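Local structure of bifunctional GH43-CE protein (Bacteroides eggerthii, 6MLY) at residues 719-724 with 748-753; 639-644 with 667-672; 756-761 with 785-790. The protein joins a family 43 glycoside hydrolase, probably with beta-xylosidase activity, to a carbohydrate esterase in one chain, and probably takes part in degrading complex arabinoxylans. All coordinates share one frame; numbering follows the deposited sequence.

Overall arrangement
All three contacts lie in the esterase part, an alpha/beta-hydrolase domain, within about 15 Å of one another (centre to centre), and illustrate how chemistry follows place in a fold. Contacts 1 and 2 are partly buried and share a sodium ion, whose ligands tie the loop at 719-724 to the end of helix 629-639. Contact 1 packs aliphatic side chains against helix 741-752; contact 2 uses a single amide to grip the backbone leading into strand 671-675. Contact 3, between strand 757-763 and helix 775-789, lies at the surface and is made of charges. Helix 741-752 is followed, after a short loop, by strand 757-763, so contacts 1 and 3 are neighbours along the chain.

Contact 1: 719-724 with 748-753; sequences TYIDKN and SEALRA. With NA (sodium ion), chain H.
Ile721, in the irregular loop between helix 709-714 and strand 727-733 of the alpha/beta-hydrolase (esterase) domain, faces the C-terminal part of helix 741-752, the CA atoms of Ile721 and Leu751 being 6.7 Å apart. Its side chain starts out toward the helix and meets it end-on. CG1 stands beside the backbone N, anti to the carbonyl carbon (chi1 -58°), and the extended second torsion carries CD1 out to the helix surface. There Ile721 CD1 rests 3.5 Å from Ala750 CB and 3.9 Å from Leu751 CD2. The isoleucine and leucine side chains cross at about a right angle, and Leu751 CD2 also comes within 4.1 Å of Ile721 CG1. On the loop's side, Thr639 CG2 packs against Ile721 CG1.

The residues flanking Ile721 do a different job. Tyr720 O binds the sodium ion at 2.3 Å and Asp722 OD1 binds it at 2.5 Å; Thr639 and Asp725 complete the site. The other carboxylate oxygen of Asp722 is also engaged: OD2 accepts from Asn724 N at 2.7 Å, an Asx turn in which the donor reaches the anti side, 32° out of the carboxylate plane. The metal bond and the turn together should limit rotation of this carboxylate.

The example separates two kinds of chemistry within a few residues. Between loop and helix the touching groups are aliphatic, and such packing has little directional preference of its own. The directional bonds lie on the metal side, where a cation held by backbone oxygens and carboxylates probably offsets the negative charge of Asp722 and Asp725 and fixes the path of the chain that presents Ile721 to the helix.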
ATOM      1  N   THR A 719     -27.975  18.534 -27.711  1.00 67.38           N
ATOM      2  CA  THR A 719     -29.401  18.465 -27.385  1.00 68.31           C
ATOM      3  C   THR A 719     -29.760  19.368 -26.192  1.00 68.25           C
ATOM      4  O   THR A 719     -30.813  19.993 -26.204  1.00 68.78           O
ATOM      5  CB  THR A 719     -29.814  17.015 -27.097  1.00 69.04           C
ATOM      6  OG1 THR A 719     -29.486  16.251 -28.259  1.00 70.33           O
ATOM      7  CG2 THR A 719     -31.283  16.844 -26.770  1.00 69.53           C
ATOM      8  N   TYR A 720     -28.893  19.430 -25.174  1.00 68.09           N
ATOM      9  CA  TYR A 720     -29.258  19.935 -23.843  1.00 68.15           C
ATOM     10  C   TYR A 720     -28.634  21.310 -23.553  1.00 68.00           C
ATOM     11  O   TYR A 720     -28.599  21.724 -22.389  1.00 67.89           O
ATOM     12  CB  TYR A 720     -28.830  18.915 -22.779  1.00 68.09           C
ATOM     13  CG  TYR A 720     -29.253  17.491 -23.056  1.00 68.29           C
ATOM     14  CD1 TYR A 720     -30.514  17.039 -22.697  1.00 68.95           C
ATOM     15  CD2 TYR A 720     -28.402  16.595 -23.683  1.00 68.02           C
ATOM     16  CE1 TYR A 720     -30.920  15.742 -22.962  1.00 69.39           C
ATOM     17  CE2 TYR A 720     -28.792  15.293 -23.951  1.00 68.44           C
ATOM     18  CZ  TYR A 720     -30.057  14.864 -23.589  1.00 69.16           C
ATOM     19  OH  TYR A 720     -30.463  13.588 -23.843  1.00 69.50           O
ATOM     20  N   ILE A 721     -28.155  22.015 -24.589  1.00 67.69           N
ATOM     21  CA  ILE A 721     -27.483  23.324 -24.426  1.00 67.51           C
ATOM     22  C   ILE A 721     -28.527  24.423 -24.177  1.00 68.25           C
ATOM     23  O   ILE A 721     -29.533  24.520 -24.884  1.00 68.84           O
ATOM     24  CB  ILE A 721     -26.619  23.690 -25.650  1.00 67.30           C
ATOM     25  CG1 ILE A 721     -25.541  22.648 -25.945  1.00 67.07           C
ATOM     26  CG2 ILE A 721     -26.014  25.076 -25.470  1.00 67.41           C
ATOM     27  CD1 ILE A 721     -24.826  22.877 -27.263  1.00 67.16           C
ATOM     28  N   ASP A 722     -28.234  25.292 -23.205  1.00 68.68           N
ATOM     29  CA  ASP A 722     -29.061  26.441 -22.890  1.00 69.41           C
ATOM     30  C   ASP A 722     -28.145  27.545 -22.347  1.00 69.44           C
ATOM     31  O   ASP A 722     -26.941  27.343 -22.232  1.00 69.48           O
ATOM     32  CB  ASP A 722     -30.199  26.039 -21.946  1.00 70.32           C
ATOM     33  CG  ASP A 722     -29.772  25.844 -20.505  1.00 71.43           C
ATOM     34  OD1 ASP A 722     -29.674  24.670 -20.068  1.00 71.51           O
ATOM     35  OD2 ASP A 722     -29.555  26.866 -19.827  1.00 72.47           O
ATOM     36  N   LYS A 723     -28.735  28.693 -21.999  1.00 69.66           N
ATOM     37  CA  LYS A 723     -27.998  29.925 -21.673  1.00 69.42           C
ATOM     38  C   LYS A 723     -27.304  29.781 -20.307  1.00 68.91           C
ATOM     39  O   LYS A 723     -26.265  30.402 -20.065  1.00 68.10           O
ATOM     40  CB  LYS A 723     -28.934  31.144 -21.666  1.00 70.11           C
ATOM     41  CG  LYS A 723     -30.067  31.150 -22.691  1.00 70.91           C
ATOM     42  CD  LYS A 723     -29.607  31.317 -24.127  1.00 71.48           C
ATOM     43  CE  LYS A 723     -30.711  31.099 -25.147  1.00 71.79           C
ATOM     44  NZ  LYS A 723     -30.325  31.575 -26.498  1.00 71.80           N
ATOM     45  N   ASN A 724     -27.882  28.956 -19.421  1.00 68.83           N
ATOM     46  CA  ASN A 724     -27.494  28.878 -18.001  1.00 68.95           C
ATOM     47  C   ASN A 724     -26.641  27.629 -17.715  1.00 68.68           C
ATOM     48  O   ASN A 724     -26.306  27.360 -16.559  1.00 68.92           O
ATOM     49  CB  ASN A 724     -28.734  28.935 -17.108  1.00 69.74           C
ATOM     50  CG  ASN A 724     -29.608  30.133 -17.415  1.00 70.30           C
ATOM     51  OD1 ASN A 724     -30.808  29.996 -17.644  1.00 70.98           O
ATOM     52  ND2 ASN A 724     -29.011  31.314 -17.438  1.00 70.51           N
ATOM     53  N   SER A 748     -18.831  23.411 -30.572  1.00 65.33           N
ATOM     54  CA  SER A 748     -18.458  24.785 -30.225  1.00 65.29           C
ATOM     55  C   SER A 748     -19.424  25.803 -30.852  1.00 65.53           C
ATOM     56  O   SER A 748     -19.717  26.818 -30.226  1.00 65.69           O
ATOM     57  CB  SER A 748     -17.025  25.087 -30.587  1.00 65.51           C
ATOM     58  OG  SER A 748     -16.528  24.157 -31.529  1.00 65.88           O
ATOM     59  N   GLU A 749     -19.930  25.533 -32.063  1.00 65.72           N
ATOM     60  CA  GLU A 749     -20.888  26.454 -32.712  1.00 65.83           C
ATOM     61  C   GLU A 749     -22.205  26.452 -31.925  1.00 65.75           C
ATOM     62  O   GLU A 749     -22.755  27.507 -31.628  1.00 65.79           O
ATOM     63  CB  GLU A 749     -21.137  26.114 -34.188  1.00 66.36           C
ATOM     64  CG  GLU A 749     -20.011  26.519 -35.128  1.00 66.84           C
ATOM     65  CD  GLU A 749     -19.561  27.971 -35.058  1.00 66.80           C
ATOM     66  OE1 GLU A 749     -20.056  28.807 -35.887  1.00 67.11           O
ATOM     67  OE2 GLU A 749     -18.688  28.266 -34.211  1.00 67.15           O
ATOM     68  N   ALA A 750     -22.703  25.259 -31.592  1.00 65.69           N
ATOM     69  CA  ALA A 750     -23.961  25.122 -30.876  1.00 65.83           C
ATOM     70  C   ALA A 750     -23.889  25.913 -29.562  1.00 65.89           C
ATOM     71  O   ALA A 750     -24.827  26.636 -29.217  1.00 66.07           O
ATOM     72  CB  ALA A 750     -24.261  23.662 -30.651  1.00 65.73           C
ATOM     73  N   LEU A 751     -22.754  25.778 -28.864  1.00 65.97           N
ATOM     74  CA  LEU A 751     -22.486  26.441 -27.583  1.00 66.20           C
ATOM     75  C   LEU A 751     -22.430  27.963 -27.774  1.00 66.97           C
ATOM     76  O   LEU A 751     -23.224  28.695 -27.181  1.00 67.48           O
ATOM     77  CB  LEU A 751     -21.160  25.922 -27.013  1.00 66.15           C
ATOM     78  CG  LEU A 751     -21.171  24.486 -26.493  1.00 65.87           C
ATOM     79  CD1 LEU A 751     -19.752  23.959 -26.354  1.00 65.73           C
ATOM     80  CD2 LEU A 751     -21.908  24.387 -25.165  1.00 65.94           C
ATOM     81  N   ARG A 752     -21.496  28.428 -28.612  1.00 67.22           N
ATOM     82  CA  ARG A 752     -21.207  29.860 -28.777  1.00 67.87           C
ATOM     83  C   ARG A 752     -22.483  30.640 -29.104  1.00 67.94           C
ATOM     84  O   ARG A 752     -22.588  31.818 -28.764  1.00 68.20           O
ATOM     85  CB  ARG A 752     -20.189  30.087 -29.895  1.00 68.29           C
ATOM     86  CG  ARG A 752     -19.672  31.514 -29.987  1.00 69.51           C
ATOM     87  CD  ARG A 752     -18.585  31.632 -31.034  1.00 70.26           C
ATOM     88  NE  ARG A 752     -19.149  31.378 -32.348  1.00 71.00           N
ATOM     89  CZ  ARG A 752     -19.839  32.273 -33.053  1.00 72.19           C
ATOM     90  NH1 ARG A 752     -19.928  33.521 -32.624  1.00 74.08           N
ATOM     91  NH2 ARG A 752     -20.429  31.919 -34.185  1.00 73.63           N
ATOM     92  N   ALA A 753     -23.430  29.970 -29.773  1.00 67.82           N
ATOM     93  CA  ALA A 753     -24.723  30.536 -30.158  1.00 68.16           C
ATOM     94  C   ALA A 753     -25.532  30.923 -28.918  1.00 68.16           C
ATOM     95  O   ALA A 753     -26.390  31.791 -29.003  1.00 68.91           O
ATOM     96  CB  ALA A 753     -25.490  29.553 -31.010  1.00 68.12           C
TER
HETATM   97 NA    NA H 904     -29.168  22.249 -20.267  1.00 40.86          NA

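Contact 2: 639-644 with 667-672; sequences TTNGVK and SRVDAV. With NA (sodium ion), chain H.
The flat carboxamide of Asn641 has the CG of Arg668 over one face and the backbone of Val669 at its edge. Arg668 CG stands 3.7 Å from Asn641 CG, and the two side chains run at about a right angle, with amide and guanidinium planes 62° apart. At the edge, both polar atoms are used on one residue. Asn641 ND2 donates to Val669 O at 2.9 Å, a nearly straight bond (168°) that lies close to the amide plane and in the plane of the Val669 carbonyl. Asn641 OD1 accepts from Val669 N at 3.1 Å, the donor tilted 18° from the amide's carbonyl plane. This paired grip fixes the rotation of the amide and satisfies both backbone groups of Val669, much as a neighbouring strand would.

Asn641 and Gly642 form the middle of a type II turn, closed by Val643 N bonding to Thr640 O; Thr639 O, just before it, binds the sodium ion. In the alpha/beta-hydrolase domain the turn thus leaves helix 629-639 and clasps the chain entering strand 671-675 of the central sheet, while Val669 packs on Ile605 of helix 596-610 and Ile624 of strand 621-627.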
ATOM      1  N   THR A 639     -23.962  19.898 -20.168  1.00 67.17           N
ATOM      2  CA  THR A 639     -25.191  20.448 -20.735  1.00 67.42           C
ATOM      3  C   THR A 639     -26.428  19.940 -19.976  1.00 68.15           C
ATOM      4  O   THR A 639     -27.524  20.483 -20.179  1.00 68.74           O
ATOM      5  CB  THR A 639     -25.292  20.199 -22.250  1.00 67.34           C
ATOM      6  OG1 THR A 639     -25.389  18.803 -22.520  1.00 67.86           O
ATOM      7  CG2 THR A 639     -24.118  20.761 -23.018  1.00 66.89           C
ATOM      8  N   THR A 640     -26.265  18.945 -19.095  1.00 68.29           N
ATOM      9  CA  THR A 640     -27.423  18.283 -18.460  1.00 69.06           C
ATOM     10  C   THR A 640     -27.538  18.631 -16.965  1.00 69.66           C
ATOM     11  O   THR A 640     -28.319  18.007 -16.248  1.00 70.53           O
ATOM     12  CB  THR A 640     -27.397  16.772 -18.721  1.00 69.13           C
ATOM     13  OG1 THR A 640     -26.193  16.228 -18.180  1.00 68.74           O
ATOM     14  CG2 THR A 640     -27.505  16.454 -20.196  1.00 69.00           C
ATOM     15  N   ASN A 641     -26.811  19.662 -16.520  1.00 69.42           N
ATOM     16  CA  ASN A 641     -27.028  20.281 -15.212  1.00 70.07           C
ATOM     17  C   ASN A 641     -28.531  20.439 -14.958  1.00 70.86           C
ATOM     18  O   ASN A 641     -29.187  21.250 -15.595  1.00 71.09           O
ATOM     19  CB  ASN A 641     -26.355  21.654 -15.102  1.00 70.10           C
ATOM     20  CG  ASN A 641     -24.897  21.584 -14.696  1.00 69.94           C
ATOM     21  OD1 ASN A 641     -24.421  20.553 -14.224  1.00 70.31           O
ATOM     22  ND2 ASN A 641     -24.183  22.687 -14.853  1.00 69.64           N
ATOM     23  N   GLY A 642     -29.058  19.650 -14.020  1.00 71.75           N
ATOM     24  CA  GLY A 642     -30.418  19.799 -13.533  1.00 72.98           C
ATOM     25  C   GLY A 642     -31.418  18.982 -14.331  1.00 73.52           C
ATOM     26  O   GLY A 642     -32.619  19.099 -14.106  1.00 74.61           O
ATOM     27  N   VAL A 643     -30.924  18.137 -15.242  1.00 73.29           N
ATOM     28  CA  VAL A 643     -31.782  17.314 -16.086  1.00 73.95           C
ATOM     29  C   VAL A 643     -31.885  15.909 -15.481  1.00 75.25           C
ATOM     30  O   VAL A 643     -30.875  15.211 -15.333  1.00 75.40           O
ATOM     31  CB  VAL A 643     -31.250  17.256 -17.530  1.00 73.18           C
ATOM     32  CG1 VAL A 643     -32.162  16.431 -18.427  1.00 73.77           C
ATOM     33  CG2 VAL A 643     -31.038  18.650 -18.100  1.00 72.57           C
ATOM     34  N   LYS A 644     -33.113  15.499 -15.142  1.00 77.81           N
ATOM     35  CA  LYS A 644     -33.360  14.175 -14.592  1.00 79.45           C
ATOM     36  C   LYS A 644     -33.514  13.177 -15.745  1.00 79.98           C
ATOM     37  O   LYS A 644     -32.846  12.149 -15.760  1.00 80.96           O
ATOM     38  CB  LYS A 644     -34.579  14.161 -13.663  1.00 81.94           C
ATOM     39  CG  LYS A 644     -34.573  13.005 -12.665  1.00 83.69           C
ATOM     40  CD  LYS A 644     -35.896  12.735 -11.971  1.00 85.87           C
ATOM     41  CE  LYS A 644     -36.162  11.260 -11.755  1.00 87.58           C
ATOM     42  NZ  LYS A 644     -36.287  10.528 -13.039  1.00 88.25           N
ATOM     43  N   SER A 667     -25.546  16.929  -8.737  1.00 76.71           N
ATOM     44  CA  SER A 667     -24.629  16.329  -9.713  1.00 75.58           C
ATOM     45  C   SER A 667     -24.107  17.384 -10.701  1.00 73.78           C
ATOM     46  O   SER A 667     -23.651  17.026 -11.780  1.00 73.81           O
ATOM     47  CB  SER A 667     -25.310  15.204 -10.455  1.00 75.68           C
ATOM     48  OG  SER A 667     -26.323  15.703 -11.317  1.00 76.29           O
ATOM     49  N   ARG A 668     -24.150  18.665 -10.316  1.00 73.95           N
ATOM     50  CA  ARG A 668     -23.792  19.768 -11.207  1.00 73.41           C
ATOM     51  C   ARG A 668     -22.276  19.836 -11.395  1.00 71.78           C
ATOM     52  O   ARG A 668     -21.516  19.356 -10.553  1.00 71.66           O
ATOM     53  CB  ARG A 668     -24.262  21.115 -10.652  1.00 75.59           C
ATOM     54  CG  ARG A 668     -25.670  21.506 -11.071  1.00 77.89           C
ATOM     55  CD  ARG A 668     -26.040  22.869 -10.519  1.00 80.07           C
ATOM     56  NE  ARG A 668     -27.393  23.279 -10.882  1.00 81.67           N
ATOM     57  CZ  ARG A 668     -28.425  23.300 -10.047  1.00 83.91           C
ATOM     58  NH1 ARG A 668     -28.282  22.884  -8.797  1.00 85.61           N
ATOM     59  NH2 ARG A 668     -29.593  23.759 -10.465  1.00 84.85           N
ATOM     60  N   VAL A 669     -21.870  20.467 -12.502  1.00 69.94           N
ATOM     61  CA  VAL A 669     -20.492  20.876 -12.750  1.00 69.23           C
ATOM     62  C   VAL A 669     -20.516  22.343 -13.186  1.00 68.72           C
ATOM     63  O   VAL A 669     -21.522  22.816 -13.712  1.00 69.09           O
ATOM     64  CB  VAL A 669     -19.799  19.973 -13.790  1.00 68.89           C
ATOM     65  CG1 VAL A 669     -19.675  18.543 -13.281  1.00 69.05           C
ATOM     66  CG2 VAL A 669     -20.491  20.001 -15.145  1.00 68.95           C
ATOM     67  N   ASP A 670     -19.400  23.046 -12.966  1.00 67.87           N
ATOM     68  CA  ASP A 670     -19.343  24.503 -13.117  1.00 67.80           C
ATOM     69  C   ASP A 670     -18.478  24.922 -14.320  1.00 67.35           C
ATOM     70  O   ASP A 670     -18.503  26.091 -14.717  1.00 67.94           O
ATOM     71  CB  ASP A 670     -18.856  25.138 -11.814  1.00 67.90           C
ATOM     72  CG  ASP A 670     -19.699  24.759 -10.609  1.00 68.28           C
ATOM     73  OD1 ASP A 670     -20.934  24.899 -10.690  1.00 68.87           O
ATOM     74  OD2 ASP A 670     -19.113  24.309  -9.604  1.00 68.26           O
ATOM     75  N   ALA A 671     -17.735  23.980 -14.911  1.00 66.42           N
ATOM     76  CA  ALA A 671     -16.807  24.281 -15.993  1.00 66.35           C
ATOM     77  C   ALA A 671     -16.402  22.984 -16.699  1.00 66.27           C
ATOM     78  O   ALA A 671     -16.130  21.985 -16.041  1.00 65.94           O
ATOM     79  CB  ALA A 671     -15.603  25.002 -15.441  1.00 66.56           C
ATOM     80  N   VAL A 672     -16.355  23.021 -18.037  1.00 65.83           N
ATOM     81  CA  VAL A 672     -16.017  21.852 -18.848  1.00 65.83           C
ATOM     82  C   VAL A 672     -14.870  22.216 -19.794  1.00 65.77           C
ATOM     83  O   VAL A 672     -14.830  23.318 -20.333  1.00 66.46           O
ATOM     84  CB  VAL A 672     -17.237  21.329 -19.631  1.00 65.69           C
ATOM     85  CG1 VAL A 672     -16.874  20.165 -20.539  1.00 65.73           C
ATOM     86  CG2 VAL A 672     -18.379  20.939 -18.709  1.00 65.90           C
TER
HETATM   87 NA    NA H 904     -29.168  22.249 -20.267  1.00 40.86          NA

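Contact 3: 756-761 with 785-790; sequences RLEEFI and FAREAG
Strand 757-763, outermost at its end of the esterase's central sheet, is linked here to the domain's last modelled helix, 775-789, by a surface salt bridge between Glu758 and Arg787. Glu758 sits at a corner of its strand and starts out toward the helix. Its CG lies anti to the backbone nitrogen, and a bend at the second torsion turns the carboxylate to the guanidinium. Glu758 OE2 and Arg787 NH2 are 3.1 Å apart, but the N-H points well off the oxygen (127°), which makes the hydrogen bond weak; Arg787 NE stands farther from the same oxygen, at 3.6 Å. The carboxylate and guanidinium planes differ by merely 9°, although OE2 approaches the guanidinium obliquely.

The other oxygen has a less welcome neighbour. Glu758 OE1 lies 3.9 Å from Glu788 OE2, with the two carboxylates turned nearly perpendicular (82°) and their side chains passing in opposite directions. Glu759, next along the strand, points to the same helix and forms its own salt bridge with Lys780.

A glutamine in place of Glu758 would probably leave Arg787 without its charged mate in this pairing, and the ionic attraction between strand and helix would be lost at this point.

The chemistry is therefore a balance within one small cluster. Arg787 probably offsets part of the repulsion between Glu758 and Glu788, and the closeness of the two carboxylates may somewhat raise their affinity for protons. With poor hydrogen-bond geometry, the attraction between Glu758 and Arg787 is likely to be mainly electrostatic.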
ATOM      1  N   ARG A 756     -21.983  29.981 -24.425  1.00 67.17           N
ATOM      2  CA  ARG A 756     -21.396  29.005 -23.501  1.00 66.91           C
ATOM      3  C   ARG A 756     -19.911  28.807 -23.813  1.00 66.84           C
ATOM      4  O   ARG A 756     -19.105  28.700 -22.901  1.00 67.06           O
ATOM      5  CB  ARG A 756     -22.157  27.681 -23.582  1.00 66.44           C
ATOM      6  CG  ARG A 756     -23.607  27.772 -23.128  1.00 66.76           C
ATOM      7  CD  ARG A 756     -23.740  28.385 -21.745  1.00 67.08           C
ATOM      8  NE  ARG A 756     -23.741  29.843 -21.768  1.00 67.47           N
ATOM      9  CZ  ARG A 756     -23.355  30.621 -20.760  1.00 67.77           C
ATOM     10  NH1 ARG A 756     -22.917  30.085 -19.637  1.00 67.70           N
ATOM     11  NH2 ARG A 756     -23.404  31.935 -20.880  1.00 68.19           N
ATOM     12  N   LEU A 757     -19.557  28.766 -25.101  1.00 67.44           N
ATOM     13  CA  LEU A 757     -18.172  28.572 -25.505  1.00 67.60           C
ATOM     14  C   LEU A 757     -17.315  29.752 -25.024  1.00 68.30           C
ATOM     15  O   LEU A 757     -17.545  30.904 -25.410  1.00 68.26           O
ATOM     16  CB  LEU A 757     -18.102  28.429 -27.028  1.00 68.00           C
ATOM     17  CG  LEU A 757     -16.741  28.000 -27.574  1.00 68.10           C
ATOM     18  CD1 LEU A 757     -16.447  26.552 -27.203  1.00 67.94           C
ATOM     19  CD2 LEU A 757     -16.674  28.194 -29.080  1.00 68.27           C
ATOM     20  N   GLU A 758     -16.334  29.440 -24.169  1.00 68.37           N
ATOM     21  CA  GLU A 758     -15.273  30.370 -23.767  1.00 69.75           C
ATOM     22  C   GLU A 758     -14.243  30.485 -24.901  1.00 70.12           C
ATOM     23  O   GLU A 758     -13.798  31.584 -25.227  1.00 70.34           O
ATOM     24  CB  GLU A 758     -14.603  29.895 -22.474  1.00 69.71           C
ATOM     25  CG  GLU A 758     -13.289  30.591 -22.133  1.00 70.70           C
ATOM     26  CD  GLU A 758     -13.366  31.764 -21.167  1.00 71.80           C
ATOM     27  OE1 GLU A 758     -14.474  32.064 -20.672  1.00 72.36           O
ATOM     28  OE2 GLU A 758     -12.306  32.369 -20.903  1.00 72.35           O
ATOM     29  N   GLU A 759     -13.861  29.338 -25.477  1.00 69.75           N
ATOM     30  CA  GLU A 759     -12.779  29.273 -26.440  1.00 70.52           C
ATOM     31  C   GLU A 759     -12.793  27.922 -27.163  1.00 70.95           C
ATOM     32  O   GLU A 759     -12.908  26.877 -26.528  1.00 69.88           O
ATOM     33  CB  GLU A 759     -11.453  29.476 -25.711  1.00 71.30           C
ATOM     34  CG  GLU A 759     -10.290  29.827 -26.618  1.00 72.55           C
ATOM     35  CD  GLU A 759      -8.988  30.045 -25.865  1.00 73.46           C
ATOM     36  OE1 GLU A 759      -8.996  29.927 -24.613  1.00 73.86           O
ATOM     37  OE2 GLU A 759      -7.967  30.323 -26.525  1.00 74.73           O
ATOM     38  N   PHE A 760     -12.674  27.966 -28.497  1.00 71.85           N
ATOM     39  CA  PHE A 760     -12.359  26.799 -29.321  1.00 72.36           C
ATOM     40  C   PHE A 760     -10.877  26.860 -29.711  1.00 73.26           C
ATOM     41  O   PHE A 760     -10.409  27.903 -30.175  1.00 73.41           O
ATOM     42  CB  PHE A 760     -13.260  26.738 -30.558  1.00 72.78           C
ATOM     43  CG  PHE A 760     -12.824  25.730 -31.591  1.00 73.05           C
ATOM     44  CD1 PHE A 760     -12.895  24.371 -31.330  1.00 73.28           C
ATOM     45  CD2 PHE A 760     -12.329  26.136 -32.820  1.00 73.93           C
ATOM     46  CE1 PHE A 760     -12.486  23.444 -32.274  1.00 73.87           C
ATOM     47  CE2 PHE A 760     -11.922  25.206 -33.765  1.00 74.46           C
ATOM     48  CZ  PHE A 760     -12.004  23.861 -33.493  1.00 74.26           C
ATOM     49  N   ILE A 761     -10.155  25.745 -29.511  1.00 73.64           N
ATOM     50  CA  ILE A 761      -8.702  25.673 -29.748  1.00 74.76           C
ATOM     51  C   ILE A 761      -8.400  24.598 -30.798  1.00 76.25           C
ATOM     52  O   ILE A 761      -8.630  23.418 -30.569  1.00 76.10           O
ATOM     53  CB  ILE A 761      -7.932  25.415 -28.441  1.00 74.09           C
ATOM     54  CG1 ILE A 761      -8.247  26.486 -27.394  1.00 74.20           C
ATOM     55  CG2 ILE A 761      -6.439  25.308 -28.714  1.00 74.19           C
ATOM     56  CD1 ILE A 761      -7.598  26.245 -26.052  1.00 74.29           C
ATOM     57  N   PHE A 785     -10.064  26.990 -15.737  1.00 69.90           N
ATOM     58  CA  PHE A 785     -10.618  26.441 -14.488  1.00 69.82           C
ATOM     59  C   PHE A 785     -10.348  27.413 -13.327  1.00 70.54           C
ATOM     60  O   PHE A 785     -11.213  27.598 -12.465  1.00 70.94           O
ATOM     61  CB  PHE A 785     -10.078  25.032 -14.220  1.00 69.44           C
ATOM     62  CG  PHE A 785     -10.706  23.936 -15.048  1.00 69.58           C
ATOM     63  CD1 PHE A 785     -12.086  23.834 -15.177  1.00 69.94           C
ATOM     64  CD2 PHE A 785      -9.920  22.985 -15.683  1.00 69.59           C
ATOM     65  CE1 PHE A 785     -12.658  22.821 -15.933  1.00 69.74           C
ATOM     66  CE2 PHE A 785     -10.495  21.971 -16.437  1.00 69.21           C
ATOM     67  CZ  PHE A 785     -11.863  21.887 -16.557  1.00 69.33           C
ATOM     68  N   ALA A 786      -9.167  28.047 -13.339  1.00 70.50           N
ATOM     69  CA  ALA A 786      -8.739  29.032 -12.330  1.00 71.76           C
ATOM     70  C   ALA A 786      -9.607  30.303 -12.368  1.00 72.95           C
ATOM     71  O   ALA A 786      -9.918  30.861 -11.318  1.00 73.75           O
ATOM     72  CB  ALA A 786      -7.283  29.370 -12.538  1.00 71.81           C
ATOM     73  N   ARG A 787      -9.969  30.770 -13.570  1.00 73.00           N
ATOM     74  CA  ARG A 787     -10.759  32.006 -13.739  1.00 73.97           C
ATOM     75  C   ARG A 787     -12.186  31.803 -13.213  1.00 73.58           C
ATOM     76  O   ARG A 787     -12.752  32.692 -12.570  1.00 73.05           O
ATOM     77  CB  ARG A 787     -10.809  32.443 -15.208  1.00 74.76           C
ATOM     78  CG  ARG A 787      -9.644  33.314 -15.653  1.00 76.16           C
ATOM     79  CD  ARG A 787      -9.882  33.876 -17.041  1.00 76.92           C
ATOM     80  NE  ARG A 787     -10.111  32.837 -18.041  1.00 77.69           N
ATOM     81  CZ  ARG A 787      -9.179  32.340 -18.851  1.00 78.51           C
ATOM     82  NH1 ARG A 787      -7.919  32.729 -18.744  1.00 79.72           N
ATOM     83  NH2 ARG A 787      -9.512  31.454 -19.775  1.00 79.09           N
ATOM     84  N   GLU A 788     -12.754  30.628 -13.507  1.00 72.78           N
ATOM     85  CA  GLU A 788     -14.127  30.279 -13.139  1.00 73.20           C
ATOM     86  C   GLU A 788     -14.204  29.924 -11.643  1.00 73.31           C
ATOM     87  O   GLU A 788     -15.292  29.892 -11.076  1.00 73.95           O
ATOM     88  CB  GLU A 788     -14.627  29.111 -14.000  1.00 71.91           C
ATOM     89  CG  GLU A 788     -14.552  29.346 -15.504  1.00 71.42           C
ATOM     90  CD  GLU A 788     -15.635  30.227 -16.105  1.00 71.65           C
ATOM     91  OE1 GLU A 788     -16.809  30.084 -15.708  1.00 71.26           O
ATOM     92  OE2 GLU A 788     -15.302  31.050 -16.977  1.00 71.39           O
ATOM     93  N   ALA A 789     -13.053  29.653 -11.012  1.00 73.90           N
ATOM     94  CA  ALA A 789     -12.990  29.223  -9.614  1.00 74.13           C
ATOM     95  C   ALA A 789     -12.514  30.365  -8.703  1.00 76.07           C
ATOM     96  O   ALA A 789     -13.157  30.654  -7.690  1.00 77.26           O
ATOM     97  CB  ALA A 789     -12.087  28.020  -9.500  1.00 73.77           C
ATOM     98  N   GLY A 790     -11.371  30.973  -9.049  1.00 76.04           N
ATOM     99  CA  GLY A 790     -10.729  32.029  -8.251  1.00 76.68           C
ATOM    100  C   GLY A 790      -9.878  31.457  -7.126  1.00 76.19           C
ATOM    101  O   GLY A 790      -8.708  31.105  -7.322  1.00 74.77           O
TER